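Long-range contacts in predicted metal-dependent hydrolase of the TIM-barrel fold (Lactobacillus casei, PDB 2QPX), which is of unknown function but probably acts as a metal-dependent hydrolase, with zinc bound in a TIM-barrel fold of the amidohydrolase type: residues A[14-18]-A[364-368]; A[94-98]-A[370-374]; A[218-222]-A[256-260]; A[276-281]-A[307-312]; A[288-294]-A[325-329]. One frame throughout, in Å; residues are numbered along the deposited sequence. Where two conformers were deposited one is given.

Interaction 1 of 5, residues A[14-18]-A[364-368]; sequences LLDHH and SAKLY. With ZN (zinc ion), chain B.
His17 and Tyr368 meet at the tight end of this contact, where ND1 of His17 and OH of Tyr368 share a hydrogen bond of 2.7 Å. The hydroxyl lies in the imidazole plane at the ring's edge, and the two rings come rim to rim with their planes 38° apart. His17 carries its CG between the backbone N and the carbonyl carbon (chi1 87°), and this turns the imidazole to the tyrosine. Histidine suits the place because it has two ring nitrogens to engage: ND1 meets Tyr368 and NE2 bonds Asp285. Tyr368 OH bonds Gln226 as well. Ser364 OG packs 3.6 Å from His17 CB. The fit then becomes less direct, as a water bridges Ser364 OG (2.8 Å) and Leu15 O (2.7 Å). Beyond it, Leu15 CD1 rests 3.5 Å from Ala365 N, on a helix surface kept low by alanine. Lys366 points away from the strand to solvent and adopts two conformers. Directly after His17, His18 NE2 binds zinc at 2.1 Å and His20 joins it, the HxH signature of amidohydrolases. Strand 14-19 has strand 95-101 as its parallel neighbour, the end of helix 349-367 against Leu15 and His17, and helix 323-342 touching Leu14 and Asp16.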
# COMPACT_ATOMS: atom_id res chain seq x y z
N LEU A 14 29.00 -8.27 -0.63
CA LEU A 14 27.68 -8.53 0.01
C LEU A 14 27.86 -9.38 1.22
O LEU A 14 28.49 -10.44 1.15
CB LEU A 14 26.72 -9.24 -0.97
CG LEU A 14 26.37 -8.48 -2.25
CD1 LEU A 14 25.66 -9.42 -3.25
CD2 LEU A 14 25.52 -7.21 -1.96
N LEU A 15 27.27 -8.95 2.34
CA LEU A 15 27.15 -9.79 3.52
C LEU A 15 25.68 -10.18 3.56
O LEU A 15 24.82 -9.33 3.81
CB LEU A 15 27.58 -9.05 4.79
CG LEU A 15 27.89 -9.91 6.02
CD1 LEU A 15 28.38 -9.05 7.21
CD2 LEU A 15 26.71 -10.87 6.46
N ASP A 16 25.41 -11.45 3.26
CA ASP A 16 24.02 -11.92 3.16
C ASP A 16 23.59 -12.29 4.58
O ASP A 16 23.84 -13.41 5.05
CB ASP A 16 23.90 -13.12 2.23
CG ASP A 16 22.48 -13.40 1.77
OD1 ASP A 16 21.52 -12.91 2.43
OD2 ASP A 16 22.35 -14.16 0.76
N HIS A 17 22.91 -11.35 5.24
CA HIS A 17 22.67 -11.48 6.69
C HIS A 17 21.54 -12.45 7.05
O HIS A 17 21.39 -12.79 8.23
CB HIS A 17 22.47 -10.11 7.37
CG HIS A 17 21.07 -9.66 7.33
ND1 HIS A 17 20.22 -9.78 8.41
CD2 HIS A 17 20.33 -9.17 6.30
CE1 HIS A 17 19.00 -9.44 8.02
NE2 HIS A 17 19.03 -9.04 6.75
N HIS A 18 20.75 -12.88 6.07
CA HIS A 18 19.71 -13.85 6.29
C HIS A 18 19.49 -14.70 5.06
O HIS A 18 18.96 -14.21 4.05
CB HIS A 18 18.39 -13.19 6.69
CG HIS A 18 17.30 -14.18 6.84
ND1 HIS A 18 17.12 -14.94 7.98
CD2 HIS A 18 16.37 -14.61 5.96
CE1 HIS A 18 16.10 -15.77 7.80
NE2 HIS A 18 15.64 -15.60 6.57
N SER A 364 25.58 -4.63 8.28
CA SER A 364 25.48 -5.98 8.79
C SER A 364 26.78 -6.44 9.46
O SER A 364 26.76 -7.12 10.46
CB SER A 364 25.05 -6.97 7.70
OG SER A 364 23.70 -6.75 7.35
N ALA A 365 27.92 -6.03 8.92
CA ALA A 365 29.19 -6.40 9.56
C ALA A 365 29.26 -5.89 10.97
O ALA A 365 29.70 -6.60 11.86
CB ALA A 365 30.42 -5.94 8.72
N LYS A 366 28.80 -4.66 11.17
CA LYS A 366 28.79 -4.08 12.50
C LYS A 366 27.75 -4.76 13.39
O LYS A 366 28.04 -5.15 14.52
CB LYS A 366 28.53 -2.58 12.43
CG LYS A 366 28.44 -1.96 13.81
CD LYS A 366 28.75 -0.50 13.82
CE LYS A 366 28.73 0.03 15.27
NZ LYS A 366 29.04 1.48 15.29
N LEU A 367 26.53 -4.92 12.87
CA LEU A 367 25.43 -5.44 13.63
C LEU A 367 25.68 -6.87 14.14
O LEU A 367 25.37 -7.21 15.28
CB LEU A 367 24.21 -5.34 12.69
CG LEU A 367 22.81 -5.42 13.15
CD1 LEU A 367 22.62 -4.50 14.33
CD2 LEU A 367 21.94 -5.10 11.89
N TYR A 368 26.29 -7.70 13.30
CA TYR A 368 26.51 -9.08 13.60
C TYR A 368 27.94 -9.37 14.04
O TYR A 368 28.31 -10.53 14.25
CB TYR A 368 26.13 -10.00 12.44
CG TYR A 368 24.64 -10.00 12.08
CD1 TYR A 368 24.12 -9.13 11.15
CD2 TYR A 368 23.79 -10.91 12.65
CE1 TYR A 368 22.78 -9.15 10.79
CE2 TYR A 368 22.44 -10.94 12.31
CZ TYR A 368 21.94 -10.05 11.40
OH TYR A 368 20.61 -10.08 11.02
ZN ZN B . 14.23 -16.88 5.68
O HOH W 1 23.66 -7.00 4.61
O HOH W 2 12.29 -16.84 4.94

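Interaction 2 of 5, residues A[94-98]-A[370-374]; sequences HFKEL and QEREL
Glu97 drives its carboxylate in among Gln370, Glu373 and Leu374, and its path explains most of the contact. From CB, which points at the 370-374 segment, the chain runs straight: CG is anti to the backbone N (chi1 -168°) and the next torsion is extended too, which takes the acid group the full length of the side chain. CD arrives 4.0 Å from Glu373 CG. Of the two oxygens, OE1 lies 3.2 Å from Gln370 CB and has Leu374 CD2 on its flank at 4.2 Å. OE2 stands 2.6 Å from Gln370 OE1, a spacing that suggests a proton held on the acid. The glutamine is held in this sense by its other end, since NE2 bonds the carbonyl of Tyr368, while OE1 also accepts from Lys125. Glu373 adds a second acid, its OE1 4.4 Å from Glu97 OE2 and the carboxylate planes only 12° apart; its OE2 is in a salt bridge with Lys125, whose positive charge is likely to ease the crowding of like charges. Toward the surface the contact is simpler. Lys96 lays its CB against Leu374 CD1 at 3.9 Å and bends its chain away, and a water lies within hydrogen-bonding distance of both Lys96 O (2.7 Å) and Glu373 O (3.0 Å). The arrangement belongs to the TIM barrel at the end remote from its metals: the C-terminal tail, having left helix 349-367, lies against the first residues of a parallel barrel strand.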
# COMPACT_ATOMS: atom_id res chain seq x y z
N HIS A 94 30.13 -11.05 -5.71
CA HIS A 94 31.02 -10.62 -4.63
C HIS A 94 30.38 -10.89 -3.24
O HIS A 94 30.56 -10.11 -2.32
CB HIS A 94 31.47 -9.15 -4.80
CG HIS A 94 32.34 -8.92 -6.00
ND1 HIS A 94 33.68 -8.65 -5.87
CD2 HIS A 94 32.08 -8.94 -7.32
CE1 HIS A 94 34.21 -8.51 -7.08
NE2 HIS A 94 33.27 -8.70 -7.98
N PHE A 95 29.64 -11.99 -3.10
CA PHE A 95 29.26 -12.42 -1.76
C PHE A 95 30.51 -12.69 -0.94
O PHE A 95 31.45 -13.34 -1.40
CB PHE A 95 28.43 -13.70 -1.81
CG PHE A 95 26.99 -13.55 -2.23
CD1 PHE A 95 26.63 -13.48 -3.57
CD2 PHE A 95 25.96 -13.52 -1.29
CE1 PHE A 95 25.32 -13.44 -3.98
CE2 PHE A 95 24.64 -13.48 -1.71
CZ PHE A 95 24.31 -13.41 -3.02
N LYS A 96 30.53 -12.20 0.29
CA LYS A 96 31.66 -12.45 1.20
C LYS A 96 31.33 -13.21 2.47
O LYS A 96 32.23 -13.71 3.13
CB LYS A 96 32.37 -11.14 1.55
CG LYS A 96 33.03 -10.45 0.34
CD LYS A 96 34.10 -11.29 -0.32
CE LYS A 96 34.67 -10.51 -1.52
NZ LYS A 96 35.77 -11.28 -2.13
N GLU A 97 30.05 -13.34 2.83
CA GLU A 97 29.66 -14.13 4.00
C GLU A 97 28.17 -14.45 3.90
O GLU A 97 27.43 -13.62 3.40
CB GLU A 97 29.96 -13.40 5.31
CG GLU A 97 29.84 -14.29 6.54
CD GLU A 97 30.13 -13.60 7.83
OE1 GLU A 97 29.89 -12.38 7.91
OE2 GLU A 97 30.58 -14.32 8.76
N LEU A 98 27.78 -15.63 4.39
CA LEU A 98 26.40 -16.02 4.54
C LEU A 98 26.09 -16.27 5.99
O LEU A 98 26.81 -16.99 6.67
CB LEU A 98 26.13 -17.31 3.79
CG LEU A 98 26.50 -17.35 2.28
CD1 LEU A 98 26.08 -18.73 1.70
CD2 LEU A 98 26.03 -16.14 1.47
N GLN A 370 30.83 -9.07 12.42
CA GLN A 370 31.53 -9.84 11.40
C GLN A 370 32.53 -8.98 10.63
O GLN A 370 32.85 -9.26 9.49
CB GLN A 370 30.54 -10.50 10.43
CG GLN A 370 29.50 -11.37 11.15
CD GLN A 370 30.15 -12.56 11.83
OE1 GLN A 370 30.84 -13.36 11.17
NE2 GLN A 370 29.94 -12.69 13.15
N GLU A 371 33.04 -7.95 11.28
CA GLU A 371 34.00 -7.03 10.62
C GLU A 371 35.18 -7.75 10.02
O GLU A 371 35.60 -7.45 8.89
CB GLU A 371 34.48 -5.95 11.59
CG GLU A 371 33.38 -5.02 12.09
CD GLU A 371 32.75 -5.42 13.43
OE1 GLU A 371 32.81 -6.60 13.84
OE2 GLU A 371 32.20 -4.51 14.08
N ARG A 372 35.72 -8.70 10.75
CA ARG A 372 36.89 -9.43 10.25
C ARG A 372 36.70 -10.13 8.90
O ARG A 372 37.61 -10.14 8.04
CB ARG A 372 37.32 -10.43 11.32
CG ARG A 372 38.48 -11.30 10.98
CD ARG A 372 38.78 -12.15 12.22
NE ARG A 372 39.35 -11.33 13.28
CZ ARG A 372 39.46 -11.72 14.55
N GLU A 373 35.52 -10.71 8.69
CA GLU A 373 35.21 -11.43 7.48
C GLU A 373 35.06 -10.52 6.28
O GLU A 373 35.20 -10.95 5.12
CB GLU A 373 33.91 -12.25 7.71
CG GLU A 373 34.07 -13.52 8.56
CD GLU A 373 34.20 -13.32 10.07
OE1 GLU A 373 33.93 -12.22 10.62
OE2 GLU A 373 34.57 -14.32 10.73
N LEU A 374 34.71 -9.26 6.53
CA LEU A 374 34.48 -8.30 5.45
C LEU A 374 35.72 -7.46 5.10
O LEU A 374 35.67 -6.57 4.26
CB LEU A 374 33.24 -7.44 5.76
CG LEU A 374 31.98 -8.01 5.14
CD1 LEU A 374 32.02 -7.88 3.59
CD2 LEU A 374 31.75 -9.47 5.54
O HOH W 3 34.93 -13.22 3.18

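Interaction 3 of 5, residues A[218-222]-A[256-260]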
# COMPACT_ATOMS: atom_id res chain seq x y z
N ILE A 218 18.95 -11.95 24.85
CA ILE A 218 19.53 -11.62 23.56
C ILE A 218 20.33 -10.31 23.69
O ILE A 218 21.48 -10.24 23.21
CB ILE A 218 18.45 -11.53 22.45
CG1 ILE A 218 17.82 -12.94 22.26
CG2 ILE A 218 19.04 -10.89 21.16
CD1 ILE A 218 16.59 -12.99 21.27
N ILE A 219 19.75 -9.31 24.34
CA ILE A 219 20.43 -8.03 24.63
C ILE A 219 21.75 -8.32 25.36
O ILE A 219 22.80 -7.73 25.02
CB ILE A 219 19.53 -7.06 25.45
CG1 ILE A 219 18.33 -6.57 24.63
CG2 ILE A 219 20.37 -5.84 25.95
CD1 ILE A 219 17.23 -5.87 25.46
N ALA A 220 21.74 -9.21 26.35
CA ALA A 220 22.95 -9.49 27.13
C ALA A 220 24.06 -10.07 26.26
O ALA A 220 25.24 -9.82 26.55
CB ALA A 220 22.66 -10.43 28.30
N GLN A 221 23.71 -10.80 25.19
CA GLN A 221 24.70 -11.34 24.25
C GLN A 221 25.05 -10.37 23.11
O GLN A 221 25.99 -10.62 22.34
CB GLN A 221 24.20 -12.67 23.67
CG GLN A 221 24.10 -13.77 24.70
CD GLN A 221 23.40 -14.99 24.19
OE1 GLN A 221 24.02 -15.83 23.52
NE2 GLN A 221 22.09 -15.11 24.47
N ASP A 222 24.30 -9.29 23.00
CA ASP A 222 24.48 -8.24 22.01
C ASP A 222 24.50 -8.80 20.59
O ASP A 222 25.34 -8.40 19.78
CB ASP A 222 25.76 -7.42 22.26
CG ASP A 222 25.80 -6.14 21.45
OD1 ASP A 222 24.71 -5.56 21.12
OD2 ASP A 222 26.92 -5.73 21.06
N LYS A 256 16.12 -0.42 25.18
CA LYS A 256 16.96 -1.22 26.05
C LYS A 256 18.14 -1.85 25.33
O LYS A 256 18.94 -2.52 25.94
CB LYS A 256 16.14 -2.33 26.71
CG LYS A 256 15.06 -1.78 27.61
CD LYS A 256 14.45 -2.86 28.48
CE LYS A 256 13.70 -2.29 29.67
NZ LYS A 256 12.76 -3.33 30.19
N GLY A 257 18.22 -1.68 24.01
CA GLY A 257 19.37 -2.13 23.29
C GLY A 257 19.13 -3.32 22.38
O GLY A 257 20.08 -3.79 21.77
N LEU A 258 17.91 -3.84 22.30
CA LEU A 258 17.63 -4.97 21.41
C LEU A 258 17.71 -4.52 19.97
O LEU A 258 17.05 -3.57 19.58
CB LEU A 258 16.25 -5.58 21.68
CG LEU A 258 15.89 -6.85 20.90
CD1 LEU A 258 16.72 -8.02 21.40
CD2 LEU A 258 14.36 -7.13 21.02
N LYS A 259 18.55 -5.22 19.21
CA LYS A 259 18.70 -4.95 17.78
C LYS A 259 17.76 -5.87 17.00
O LYS A 259 17.93 -7.07 16.98
CB LYS A 259 20.17 -5.10 17.39
CG LYS A 259 21.04 -4.00 18.02
CD LYS A 259 22.40 -4.49 18.44
CE LYS A 259 23.22 -3.31 18.94
NZ LYS A 259 24.62 -3.63 19.15
N VAL A 260 16.73 -5.26 16.42
CA VAL A 260 15.65 -6.01 15.76
C VAL A 260 15.81 -5.81 14.25
O VAL A 260 16.02 -4.68 13.77
CB VAL A 260 14.27 -5.50 16.20
CG1 VAL A 260 13.12 -6.15 15.40
CG2 VAL A 260 14.09 -5.70 17.72
O HOH W 4 21.95 -5.83 21.87
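Ile219 and Leu258 form the apolar part of this contact, together with Ile218. CG1 of Ile219 lies 3.7 Å from CB of Leu258, and its CD1 reaches on to Lys256 CB at 3.9 Å. One residue earlier, the CG2 branch of Ile218 touches Leu258 CD1 at 3.7 Å, the two side chains crossing obliquely. Branched chains suit a helix end that must lie over bare backbone: Ile219 CG2 packs 3.6 Å from the carbonyl oxygen of Lys256. Gly257 lies beneath Ile219; at its positive phi (110°) a CB would be jammed against the preceding carbonyl oxygen. Gly257 is the C-prime residue of a Schellman motif ending helix 247-253, and Asp222 occupies the like position after helix 204-221. In this barrel each of these helices is followed by a parallel strand, 260-264 and 225-229 respectively, and the contact joins the two turns that lead into them. The charged pair lies at the partly exposed side. Lys259, its chain bent at chi2, in the conformer described brings NZ to the syn lone pair of Asp222 OD1 in a salt bridge of 2.8 Å. An acid and a lysine suit this edge, where the long lysine can reach the short acid. By water the same oxygen is linked again: one molecule donates to Asp222 OD1 (2.9 Å) and to Gly257 O (2.8 Å), while the backbone carbonyl of Asp222 accepts from His369.

Interaction 4 of 5, residues A[276-281]-A[307-312]; sequences ASVFPN and LAPYTR
Ser277 and Ala308 mark the closest backbone approach, their CA atoms 5.0 Å apart, where the end of helix 269-278 passes an irregular segment. Small side chains allow this: Ala276 CB meets Ala308 CB at 4.4 Å and Arg312 CB at 3.9 Å, and Ser277 CB sits 3.4 Å from Leu307 O. Pro309, which needs no N-H partner, sets the CD of its ring 3.8 Å from Ala276 O. Both segments do the same work in the TIM barrel, leading from an outer helix to a parallel strand, 282-285 in one case and 313-314 in the other. The main polar link between them is Arg312. Its chain bends at chi2 (-65°), and the end of the guanidinium grips one carbonyl oxygen with two nitrogens: NH1 to Phe279 O is 2.9 Å at 155°, and NH2 to the same oxygen is 3.2 Å at a less straight 136°. The oxygen lies in the guanidinium plane, while Asn281 N stands over one face, 3.5 Å above it and toward the rim. Arginine suits the place because its several N-H groups serve many acceptors: NH1 also bonds Leu282 O, and NH2 forms a salt bridge with Asp49 of the second subunit. A leucine in place of this arginine would probably leave Phe279 O without its double grip and the Asp49 of that neighbour without this positive mate. Tyr45 of the second subunit bonds Ala276 O, and Tyr283 of the same chain offers its ring to Arg312 in a cation-pi contact.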
# COMPACT_ATOMS: atom_id res chain seq x y z
N ALA A 276 11.95 2.20 10.99
CA ALA A 276 13.38 2.40 11.09
C ALA A 276 13.71 3.87 11.36
O ALA A 276 14.69 4.17 11.99
CB ALA A 276 14.08 1.89 9.83
N SER A 277 12.88 4.77 10.86
CA SER A 277 13.07 6.21 11.03
C SER A 277 12.72 6.74 12.40
O SER A 277 13.13 7.85 12.73
CB SER A 277 12.29 6.99 9.95
OG SER A 277 10.91 7.19 10.25
N VAL A 278 11.98 5.97 13.21
CA VAL A 278 11.52 6.45 14.53
C VAL A 278 11.92 5.56 15.71
O VAL A 278 11.78 5.98 16.84
CB VAL A 278 10.01 6.79 14.55
CG1 VAL A 278 9.66 7.94 13.57
CG2 VAL A 278 9.16 5.54 14.24
N PHE A 279 12.41 4.34 15.47
CA PHE A 279 12.93 3.50 16.54
C PHE A 279 14.43 3.32 16.45
O PHE A 279 14.94 3.10 15.36
CB PHE A 279 12.26 2.08 16.53
CG PHE A 279 10.85 2.09 17.05
CD1 PHE A 279 10.62 2.03 18.42
CD2 PHE A 279 9.78 2.23 16.20
CE1 PHE A 279 9.32 2.10 18.92
CE2 PHE A 279 8.48 2.26 16.69
CZ PHE A 279 8.26 2.20 18.05
N PRO A 280 15.11 3.31 17.58
CA PRO A 280 16.53 2.95 17.58
C PRO A 280 16.67 1.49 17.29
O PRO A 280 15.73 0.74 17.52
CB PRO A 280 16.98 3.24 19.01
CG PRO A 280 15.75 3.12 19.82
CD PRO A 280 14.60 3.54 18.95
N ASN A 281 17.81 1.09 16.76
CA ASN A 281 18.22 -0.32 16.71
C ASN A 281 17.28 -1.17 15.85
O ASN A 281 17.13 -2.36 16.09
CB ASN A 281 18.31 -0.89 18.14
CG ASN A 281 19.34 -0.21 18.97
OD1 ASN A 281 20.46 0.03 18.52
ND2 ASN A 281 18.98 0.10 20.21
N LEU A 307 11.44 7.09 3.76
CA LEU A 307 11.66 7.67 5.08
C LEU A 307 12.80 7.05 5.85
O LEU A 307 13.26 7.64 6.79
CB LEU A 307 10.41 7.53 5.96
CG LEU A 307 9.14 8.24 5.52
CD1 LEU A 307 8.00 7.98 6.51
CD2 LEU A 307 9.37 9.73 5.32
N ALA A 308 13.25 5.86 5.51
CA ALA A 308 14.26 5.20 6.32
C ALA A 308 15.61 5.89 6.22
O ALA A 308 15.99 6.38 5.15
CB ALA A 308 14.46 3.73 5.82
N PRO A 309 16.42 5.75 7.27
CA PRO A 309 17.84 6.06 7.08
C PRO A 309 18.48 4.98 6.19
O PRO A 309 18.19 3.80 6.34
CB PRO A 309 18.41 5.96 8.49
CG PRO A 309 17.23 6.01 9.41
CD PRO A 309 16.16 5.32 8.64
N TYR A 310 19.41 5.40 5.34
CA TYR A 310 20.08 4.46 4.47
C TYR A 310 20.96 3.49 5.26
O TYR A 310 21.27 2.40 4.78
CB TYR A 310 20.92 5.21 3.39
CG TYR A 310 20.06 5.84 2.33
CD1 TYR A 310 19.50 5.08 1.30
CD2 TYR A 310 19.83 7.22 2.29
CE1 TYR A 310 18.68 5.66 0.31
CE2 TYR A 310 19.03 7.79 1.32
CZ TYR A 310 18.47 7.03 0.32
OH TYR A 310 17.70 7.61 -0.66
N THR A 311 21.29 3.87 6.51
CA THR A 311 22.07 3.05 7.41
C THR A 311 21.24 2.02 8.20
O THR A 311 21.78 1.34 9.07
CB THR A 311 22.84 3.93 8.38
OG1 THR A 311 21.93 4.84 9.01
CG2 THR A 311 23.98 4.68 7.61
N ARG A 312 19.96 1.86 7.85
CA ARG A 312 19.09 0.87 8.49
C ARG A 312 18.60 -0.24 7.58
O ARG A 312 18.03 -1.22 8.07
CB ARG A 312 17.90 1.55 9.14
CG ARG A 312 18.27 2.47 10.34
CD ARG A 312 18.87 1.73 11.54
NE ARG A 312 18.88 2.64 12.67
CZ ARG A 312 17.81 2.94 13.40
NH1 ARG A 312 16.67 2.26 13.24
NH2 ARG A 312 17.89 3.90 14.30

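Interaction 5 of 5, residues A[288-294]-A[325-329]; sequences LLDNLGP and MYGLA
Asn291 and Ala329 bring the two helices within 4.3 Å at their CA atoms, a closeness the alanine makes possible. Having only a CB, Ala329 lets Asn291 ND2 come to 3.5 Å from that atom. From helix 323-342 itself, Met325, here selenomethionine, projects fully extended (chi1 -176°) and lodges its CE between Leu288 CD1 and Leu292 CD2, 3.7 Å from each. A flexible, unbranched chain is well shaped for such a slot. Leu328 CD2 lies 3.4 Å from Asn291 O and 4.3 Å from Pro294 CB. Within this apolar setting the amide is tied down, ND2 donating to Met325 O at 3.2 Å, nearly straight (175°) but 46° above the carbonyl plane; ND2 also bonds Ser317 O. An alanine in its place would probably leave Ser317 O and Met325 O without this donor and open a gap beside Met325 CG. Phe59 of helix 54-66 packs on Leu292, Met325 and Leu328. The short helix 289-292 follows barrel strand 282-285, and Leu288 at its N-cap touches the zinc ligand Asp318, an arrangement in keeping with the metal-bearing, C-terminal mouth of a TIM barrel.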
# COMPACT_ATOMS: atom_id res chain seq x y z
N LEU A 288 13.64 -11.99 -0.31
CA LEU A 288 12.48 -12.78 -0.77
C LEU A 288 11.64 -12.08 -1.85
O LEU A 288 11.34 -12.68 -2.88
CB LEU A 288 11.62 -13.28 0.42
CG LEU A 288 10.80 -14.55 0.09
CD1 LEU A 288 11.71 -15.78 -0.29
CD2 LEU A 288 9.83 -14.90 1.25
N LEU A 289 11.26 -10.84 -1.61
CA LEU A 289 10.78 -9.99 -2.69
C LEU A 289 11.88 -9.82 -3.77
O LEU A 289 11.57 -9.97 -4.96
CB LEU A 289 10.30 -8.64 -2.15
CG LEU A 289 9.73 -7.63 -3.18
CD1 LEU A 289 10.81 -6.93 -4.03
CD2 LEU A 289 8.64 -8.20 -4.10
N ASP A 290 13.14 -9.59 -3.34
CA ASP A 290 14.11 -9.13 -4.27
C ASP A 290 14.39 -10.18 -5.35
O ASP A 290 14.62 -9.80 -6.50
CB ASP A 290 15.37 -8.52 -3.59
CG ASP A 290 16.11 -9.41 -2.59
OD1 ASP A 290 15.80 -10.63 -2.44
OD2 ASP A 290 17.09 -8.82 -1.94
N ASN A 291 14.34 -11.48 -4.98
CA ASN A 291 14.53 -12.62 -5.91
C ASN A 291 13.23 -13.23 -6.42
O ASN A 291 13.14 -13.59 -7.59
CB ASN A 291 15.43 -13.74 -5.36
CG ASN A 291 15.25 -14.02 -3.86
OD1 ASN A 291 14.26 -13.63 -3.25
ND2 ASN A 291 16.24 -14.73 -3.25
N LEU A 292 12.23 -13.39 -5.57
CA LEU A 292 11.00 -14.09 -6.02
C LEU A 292 9.98 -13.16 -6.64
O LEU A 292 8.99 -13.61 -7.26
CB LEU A 292 10.38 -14.94 -4.89
CG LEU A 292 11.31 -15.98 -4.21
CD1 LEU A 292 10.47 -17.01 -3.46
CD2 LEU A 292 12.21 -16.65 -5.23
N GLY A 293 10.23 -11.87 -6.52
CA GLY A 293 9.41 -10.82 -7.20
C GLY A 293 10.34 -9.89 -7.93
O GLY A 293 10.35 -8.64 -7.71
N PRO A 294 11.13 -10.46 -8.84
CA PRO A 294 12.27 -9.72 -9.37
C PRO A 294 11.92 -8.44 -10.14
O PRO A 294 12.69 -7.46 -10.08
CB PRO A 294 12.98 -10.78 -10.25
CG PRO A 294 11.91 -11.70 -10.64
CD PRO A 294 11.05 -11.81 -9.44
N MSE A 325 19.18 -18.77 -6.72
CA MSE A 325 18.29 -17.94 -5.94
C MSE A 325 19.11 -16.86 -5.23
O MSE A 325 18.65 -15.73 -5.08
CB MSE A 325 17.48 -18.76 -4.96
CG MSE A 325 16.44 -17.98 -4.15
SE MSE A 325 15.25 -19.13 -3.18
CE MSE A 325 14.16 -17.73 -2.31
N TYR A 326 20.32 -17.23 -4.76
CA TYR A 326 21.21 -16.23 -4.21
C TYR A 326 21.61 -15.19 -5.28
O TYR A 326 21.59 -13.95 -5.03
CB TYR A 326 22.49 -16.91 -3.70
CG TYR A 326 22.35 -17.58 -2.33
CD1 TYR A 326 21.92 -18.89 -2.19
CD2 TYR A 326 22.63 -16.86 -1.16
CE1 TYR A 326 21.81 -19.46 -0.93
CE2 TYR A 326 22.53 -17.43 0.10
CZ TYR A 326 22.14 -18.73 0.20
OH TYR A 326 22.07 -19.26 1.46
N GLY A 327 22.03 -15.68 -6.44
CA GLY A 327 22.46 -14.80 -7.52
C GLY A 327 21.38 -13.84 -7.98
O GLY A 327 21.68 -12.66 -8.24
N LEU A 328 20.16 -14.33 -8.13
CA LEU A 328 19.08 -13.45 -8.61
C LEU A 328 18.78 -12.32 -7.63
O LEU A 328 18.61 -11.17 -8.02
CB LEU A 328 17.80 -14.21 -8.95
CG LEU A 328 16.68 -13.41 -9.62
CD1 LEU A 328 17.17 -12.78 -10.89
CD2 LEU A 328 15.46 -14.31 -9.90
N ALA A 329 18.83 -12.63 -6.33
CA ALA A 329 18.65 -11.63 -5.30
C ALA A 329 19.71 -10.57 -5.43
O ALA A 329 19.42 -9.37 -5.38
CB ALA A 329 18.69 -12.28 -3.86

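Interaction 1 involves strand 14-19 and interaction 2 its neighbour 95-101, both against the end of the chain; Ala365 O probably bonds Gln370 N, joining the two. Interactions 1 and 5 are buried near the metal and touch where Asp16 packs on Tyr326, yet one relies on a histidine-tyrosine bond and the other on interlocking apolar chains. Interactions 3 and 4 lie farther out, both linking the turns that precede barrel strands, and they meet through Val260 and Asn281. The charge of interaction 3 sits at a partly exposed edge, whereas that of interaction 4, a buried contact, faces another subunit. Interaction 2, also buried, differs again, with clustered acids near a lysine.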